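Local structure of mevalonate kinase, putative (Leishmania major, 2HFS) at residues 155-169 with 177-189. The protein probably phosphorylates (R)-mevalonate with ATP to give (R)-5-phosphomevalonate, an early step of isoprenoid and sterol biosynthesis, as a member of the GHMP kinase family. Residues are numbered along the deposited sequence; the frame is centred on the assembly and turned at random. Where two conformers were deposited one is given.
Sequences SGADNTAATYGGLIL and SVFKPIAFQQRLY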
loop_
_atom_site.group_PDB
_atom_site.type_symbol
_atom_site.label_atom_id
_atom_site.label_comp_id
_atom_site.label_asym_id
_atom_site.label_seq_id
_atom_site.Cartn_x
_atom_site.Cartn_y
_atom_site.Cartn_z
ATOM N N SER A 155 -4.281 -10.196 -1.921
ATOM C CA SER A 155 -3.152 -11.113 -1.797
ATOM C C SER A 155 -2.708 -11.200 -0.339
ATOM O O SER A 155 -2.211 -12.231 0.110
ATOM C CB SER A 155 -1.982 -10.612 -2.639
ATOM O OG SER A 155 -1.607 -9.304 -2.243
ATOM N N GLY A 156 -2.896 -10.101 0.385
ATOM C CA GLY A 156 -2.458 -9.993 1.767
ATOM C C GLY A 156 -1.442 -8.889 2.022
ATOM O O GLY A 156 -1.294 -8.436 3.163
ATOM N N ALA A 157 -0.740 -8.449 0.978
ATOM C CA ALA A 157 0.349 -7.483 1.161
ATOM C C ALA A 157 -0.118 -6.125 1.655
ATOM O O ALA A 157 0.616 -5.455 2.376
ATOM C CB ALA A 157 1.204 -7.334 -0.100
ATOM N N ASP A 158 -1.331 -5.719 1.285
ATOM C CA ASP A 158 -1.801 -4.398 1.695
ATOM C C ASP A 158 -2.144 -4.372 3.186
ATOM O O ASP A 158 -1.678 -3.496 3.907
ATOM C CB ASP A 158 -2.990 -3.930 0.855
ATOM C CG ASP A 158 -2.615 -3.620 -0.583
ATOM O OD1 ASP A 158 -1.478 -3.959 -1.034
ATOM O OD2 ASP A 158 -3.420 -3.037 -1.348
ATOM N N ASN A 159 -2.944 -5.339 3.640
ATOM C CA ASN A 159 -3.277 -5.439 5.060
ATOM C C ASN A 159 -2.060 -5.692 5.933
ATOM O O ASN A 159 -1.955 -5.145 7.030
ATOM C CB ASN A 159 -4.398 -6.449 5.360
ATOM C CG ASN A 159 -4.226 -7.776 4.652
ATOM O OD1 ASN A 159 -4.648 -7.941 3.495
ATOM N ND2 ASN A 159 -3.666 -8.758 5.358
ATOM N N THR A 160 -1.129 -6.498 5.442
ATOM C CA THR A 160 0.035 -6.826 6.248
ATOM C C THR A 160 0.916 -5.574 6.436
ATOM O O THR A 160 1.382 -5.285 7.543
ATOM C CB THR A 160 0.810 -8.013 5.616
ATOM O OG1 THR A 160 -0.027 -9.188 5.603
ATOM C CG2 THR A 160 1.960 -8.432 6.522
ATOM N N ALA A 161 1.134 -4.809 5.366
ATOM C CA ALA A 161 1.872 -3.551 5.475
ATOM C C ALA A 161 1.135 -2.549 6.377
ATOM O O ALA A 161 1.739 -1.877 7.217
ATOM C CB ALA A 161 2.071 -2.929 4.075
ATOM N N ALA A 162 -0.174 -2.439 6.182
ATOM C CA ALA A 162 -0.985 -1.529 6.987
ATOM C C ALA A 162 -0.978 -1.880 8.493
ATOM O O ALA A 162 -0.978 -0.988 9.350
ATOM C CB ALA A 162 -2.410 -1.473 6.431
ATOM N N THR A 163 -0.945 -3.167 8.812
ATOM C CA THR A 163 -0.949 -3.597 10.213
ATOM C C THR A 163 0.415 -3.448 10.884
ATOM O O THR A 163 0.501 -2.982 12.028
ATOM C CB THR A 163 -1.398 -5.055 10.347
ATOM O OG1 THR A 163 -0.582 -5.873 9.506
ATOM C CG2 THR A 163 -2.795 -5.249 9.802
ATOM N N TYR A 164 1.470 -3.856 10.177
ATOM C CA TYR A 164 2.815 -3.930 10.763
ATOM C C TYR A 164 3.727 -2.751 10.438
ATOM O O TYR A 164 4.632 -2.480 11.199
ATOM C CB TYR A 164 3.543 -5.239 10.350
ATOM C CG TYR A 164 2.889 -6.508 10.854
ATOM C CD1 TYR A 164 3.064 -6.931 12.176
ATOM C CD2 TYR A 164 2.049 -7.257 10.024
ATOM C CE1 TYR A 164 2.447 -8.101 12.648
ATOM C CE2 TYR A 164 1.421 -8.407 10.478
ATOM C CZ TYR A 164 1.621 -8.825 11.793
ATOM O OH TYR A 164 0.996 -9.962 12.230
ATOM N N GLY A 165 3.525 -2.092 9.297
ATOM C CA GLY A 165 4.459 -1.061 8.811
ATOM C C GLY A 165 5.850 -1.599 8.470
ATOM O O GLY A 165 6.089 -2.811 8.534
ATOM N N GLY A 166 6.756 -0.698 8.096
ATOM C CA GLY A 166 8.161 -1.051 7.840
ATOM C C GLY A 166 8.363 -1.746 6.504
ATOM O O GLY A 166 7.490 -1.711 5.657
ATOM N N LEU A 167 9.535 -2.344 6.302
ATOM C CA LEU A 167 9.792 -3.120 5.100
ATOM C C LEU A 167 9.412 -4.560 5.352
ATOM O O LEU A 167 9.584 -5.075 6.466
ATOM C CB LEU A 167 11.256 -3.030 4.682
ATOM C CG LEU A 167 11.803 -1.668 4.279
ATOM C CD1 LEU A 167 13.230 -1.838 3.792
ATOM C CD2 LEU A 167 10.955 -0.960 3.210
ATOM N N ILE A 168 8.890 -5.197 4.310
ATOM C CA ILE A 168 8.285 -6.518 4.410
ATOM C C ILE A 168 8.624 -7.338 3.180
ATOM O O ILE A 168 8.388 -6.905 2.051
ATOM C CB ILE A 168 6.758 -6.393 4.583
ATOM C CG1 ILE A 168 6.449 -5.704 5.919
ATOM C CG2 ILE A 168 6.048 -7.771 4.455
ATOM C CD1 ILE A 168 4.987 -5.504 6.218
ATOM N N LEU A 169 9.169 -8.528 3.423
ATOM C CA LEU A 169 9.428 -9.497 2.370
ATOM C C LEU A 169 8.161 -10.302 2.121
ATOM O O LEU A 169 7.600 -10.907 3.044
ATOM C CB LEU A 169 10.591 -10.415 2.768
ATOM C CG LEU A 169 11.284 -11.257 1.691
ATOM C CD1 LEU A 169 12.049 -10.363 0.695
ATOM C CD2 LEU A 169 12.230 -12.251 2.364
ATOM N N SER A 177 0.538 -16.637 0.358
ATOM C CA SER A 177 1.329 -15.456 0.688
ATOM C C SER A 177 2.043 -15.650 2.023
ATOM O O SER A 177 1.424 -16.045 3.017
ATOM C CB SER A 177 0.441 -14.209 0.722
ATOM O OG SER A 177 -0.042 -13.901 -0.579
ATOM N N VAL A 178 3.352 -15.405 2.016
ATOM C CA VAL A 178 4.196 -15.493 3.211
ATOM C C VAL A 178 4.906 -14.155 3.400
ATOM O O VAL A 178 5.453 -13.602 2.440
ATOM C CB VAL A 178 5.215 -16.671 3.109
ATOM C CG1 VAL A 178 6.488 -16.407 3.920
ATOM C CG2 VAL A 178 4.566 -17.962 3.560
ATOM N N PHE A 179 4.857 -13.640 4.629
ATOM C CA PHE A 179 5.426 -12.339 4.970
ATOM C C PHE A 179 6.397 -12.395 6.148
ATOM O O PHE A 179 6.126 -13.040 7.156
ATOM C CB PHE A 179 4.312 -11.337 5.291
ATOM C CG PHE A 179 3.290 -11.177 4.195
ATOM C CD1 PHE A 179 2.073 -11.845 4.258
ATOM C CD2 PHE A 179 3.540 -10.336 3.107
ATOM C CE1 PHE A 179 1.123 -11.697 3.256
ATOM C CE2 PHE A 179 2.598 -10.183 2.100
ATOM C CZ PHE A 179 1.391 -10.864 2.169
ATOM N N LYS A 180 7.525 -11.704 6.018
ATOM C CA LYS A 180 8.438 -11.487 7.144
ATOM C C LYS A 180 9.030 -10.088 7.100
ATOM O O LYS A 180 9.198 -9.525 6.022
ATOM C CB LYS A 180 9.549 -12.547 7.206
ATOM C CG LYS A 180 10.006 -13.109 5.867
ATOM C CD LYS A 180 10.565 -14.537 6.050
ATOM C CE LYS A 180 10.280 -15.431 4.834
ATOM N NZ LYS A 180 11.314 -15.308 3.760
ATOM N N PRO A 181 9.339 -9.524 8.267
ATOM C CA PRO A 181 9.888 -8.175 8.337
ATOM C C PRO A 181 11.331 -8.129 7.854
ATOM O O PRO A 181 12.055 -9.133 7.945
ATOM C CB PRO A 181 9.821 -7.838 9.830
ATOM C CG PRO A 181 9.876 -9.181 10.534
ATOM C CD PRO A 181 9.204 -10.144 9.604
ATOM N N ILE A 182 11.732 -6.964 7.356
ATOM C CA ILE A 182 13.076 -6.737 6.888
ATOM C C ILE A 182 13.702 -5.680 7.780
ATOM O O ILE A 182 13.242 -4.534 7.826
ATOM C CB ILE A 182 13.079 -6.275 5.398
ATOM C CG1 ILE A 182 12.554 -7.376 4.486
ATOM C CG2 ILE A 182 14.477 -5.825 4.972
ATOM C CD1 ILE A 182 12.255 -6.925 3.055
ATOM N N ALA A 183 14.750 -6.075 8.499
ATOM C CA ALA A 183 15.520 -5.132 9.314
ATOM C C ALA A 183 16.274 -4.114 8.449
ATOM O O ALA A 183 16.914 -4.479 7.458
ATOM C CB ALA A 183 16.485 -5.892 10.245
ATOM N N PHE A 184 16.172 -2.835 8.814
ATOM C CA PHE A 184 16.810 -1.739 8.072
ATOM C C PHE A 184 17.086 -0.553 8.997
ATOM O O PHE A 184 16.229 -0.192 9.813
ATOM C CB PHE A 184 15.957 -1.309 6.865
ATOM C CG PHE A 184 16.699 -0.451 5.879
ATOM C CD1 PHE A 184 16.311 0.859 5.647
ATOM C CD2 PHE A 184 17.811 -0.946 5.197
ATOM C CE1 PHE A 184 17.015 1.661 4.742
ATOM C CE2 PHE A 184 18.523 -0.140 4.296
ATOM C CZ PHE A 184 18.117 1.157 4.068
ATOM N N GLN A 185 18.267 0.053 8.871
ATOM C CA GLN A 185 18.737 1.051 9.855
ATOM C C GLN A 185 18.767 2.500 9.354
ATOM O O GLN A 185 19.344 3.380 10.009
ATOM C CB GLN A 185 20.125 0.671 10.388
ATOM C CG GLN A 185 20.172 -0.603 11.219
ATOM C CD GLN A 185 21.581 -1.117 11.385
ATOM O OE1 GLN A 185 22.178 -1.630 10.435
ATOM N NE2 GLN A 185 22.125 -0.977 12.586
ATOM N N GLN A 186 18.151 2.737 8.198
ATOM C CA GLN A 186 18.133 4.048 7.551
ATOM C C GLN A 186 16.712 4.481 7.166
ATOM O O GLN A 186 15.905 3.654 6.771
ATOM C CB GLN A 186 18.990 4.001 6.285
ATOM C CG GLN A 186 20.417 4.470 6.459
ATOM C CD GLN A 186 21.148 4.484 5.144
ATOM O OE1 GLN A 186 21.386 5.547 4.559
ATOM N NE2 GLN A 186 21.476 3.305 4.651
ATOM N N ARG A 187 16.420 5.777 7.271
ATOM C CA ARG A 187 15.154 6.331 6.755
ATOM C C ARG A 187 15.147 6.284 5.215
ATOM O O ARG A 187 16.170 6.555 4.584
ATOM C CB ARG A 187 15.001 7.775 7.220
ATOM C CG ARG A 187 13.588 8.285 7.380
ATOM C CD ARG A 187 13.521 9.750 7.818
ATOM N NE ARG A 187 13.989 9.966 9.195
ATOM C CZ ARG A 187 14.177 11.158 9.767
ATOM N NH1 ARG A 187 13.956 12.283 9.093
ATOM N NH2 ARG A 187 14.596 11.227 11.025
ATOM N N LEU A 188 14.003 5.948 4.630
ATOM C CA LEU A 188 13.769 6.061 3.198
ATOM C C LEU A 188 12.920 7.318 2.963
ATOM O O LEU A 188 11.812 7.413 3.445
ATOM C CB LEU A 188 12.983 4.840 2.693
ATOM C CG LEU A 188 13.602 3.538 2.192
ATOM C CD1 LEU A 188 14.926 3.205 2.766
ATOM C CD2 LEU A 188 12.674 2.352 2.179
ATOM N N TYR A 189 13.475 8.255 2.209
ATOM C CA TYR A 189 12.795 9.457 1.800
ATOM C C TYR A 189 12.159 9.215 0.416
ATOM O O TYR A 189 12.870 9.140 -0.594
ATOM C CB TYR A 189 13.783 10.631 1.776
ATOM C CG TYR A 189 14.328 11.038 3.137
ATOM C CD1 TYR A 189 15.600 10.640 3.551
ATOM C CD2 TYR A 189 13.579 11.836 4.003
ATOM C CE1 TYR A 189 16.108 11.011 4.801
ATOM C CE2 TYR A 189 14.080 12.217 5.253
ATOM C CZ TYR A 189 15.341 11.795 5.640
ATOM O OH TYR A 189 15.837 12.165 6.877
HETATM O O HOH W 1 11.763 -1.952 7.986
#
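Phe179 reaches from strand 177-182 to the start of helix 157-164, and its atoms can be followed outward. Phe179 CB meets Thr160 CG2 at 3.9 Å; CG keeps to the same methyl, while CD1 and CE1 both come under Thr160 OG1. Phe179 CD2 touches Ile168 CG2 at 3.8 Å, CE2 lies against Ala157 CA and CB, and Phe179 CZ ends 3.4 Å from Ala157 N. Thr160 CB stands 4.2 Å from the centroid of the Phe179 ring and 6° off its normal, a CH-pi contact over the face. With CG anti to the carbonyl carbon (chi1 -56°), the ring is swung off the strand toward the helix. Thr160 OG1 is itself fixed by donating to Gly156 O, which also accepts from Thr160 N. Beyond the ring, Ser177 OG donates to Ser155 O (2.8 Å).

Backbone bonds close the antiparallel hairpin: Leu169 and Lys180 form a hydrogen-bonded pair, in which Leu169 N donates to Lys180 O at 2.8 Å and Lys180 N to Leu169 O at 3.1 Å. On the hairpin face carrying Leu167, Leu169 and Ile182, CD1 of Ile182 packs on Leu169 CB at 3.9 Å. Farther on, Leu167 CD2 meets Leu188 CD2.

Leu237 of helix 216-239 touches Leu167, Ile182 and Phe184, whereas helix 157-164 takes Phe179 and rests on helices 114-130 and 136-146; strand 36-52 also pairs with 166-172.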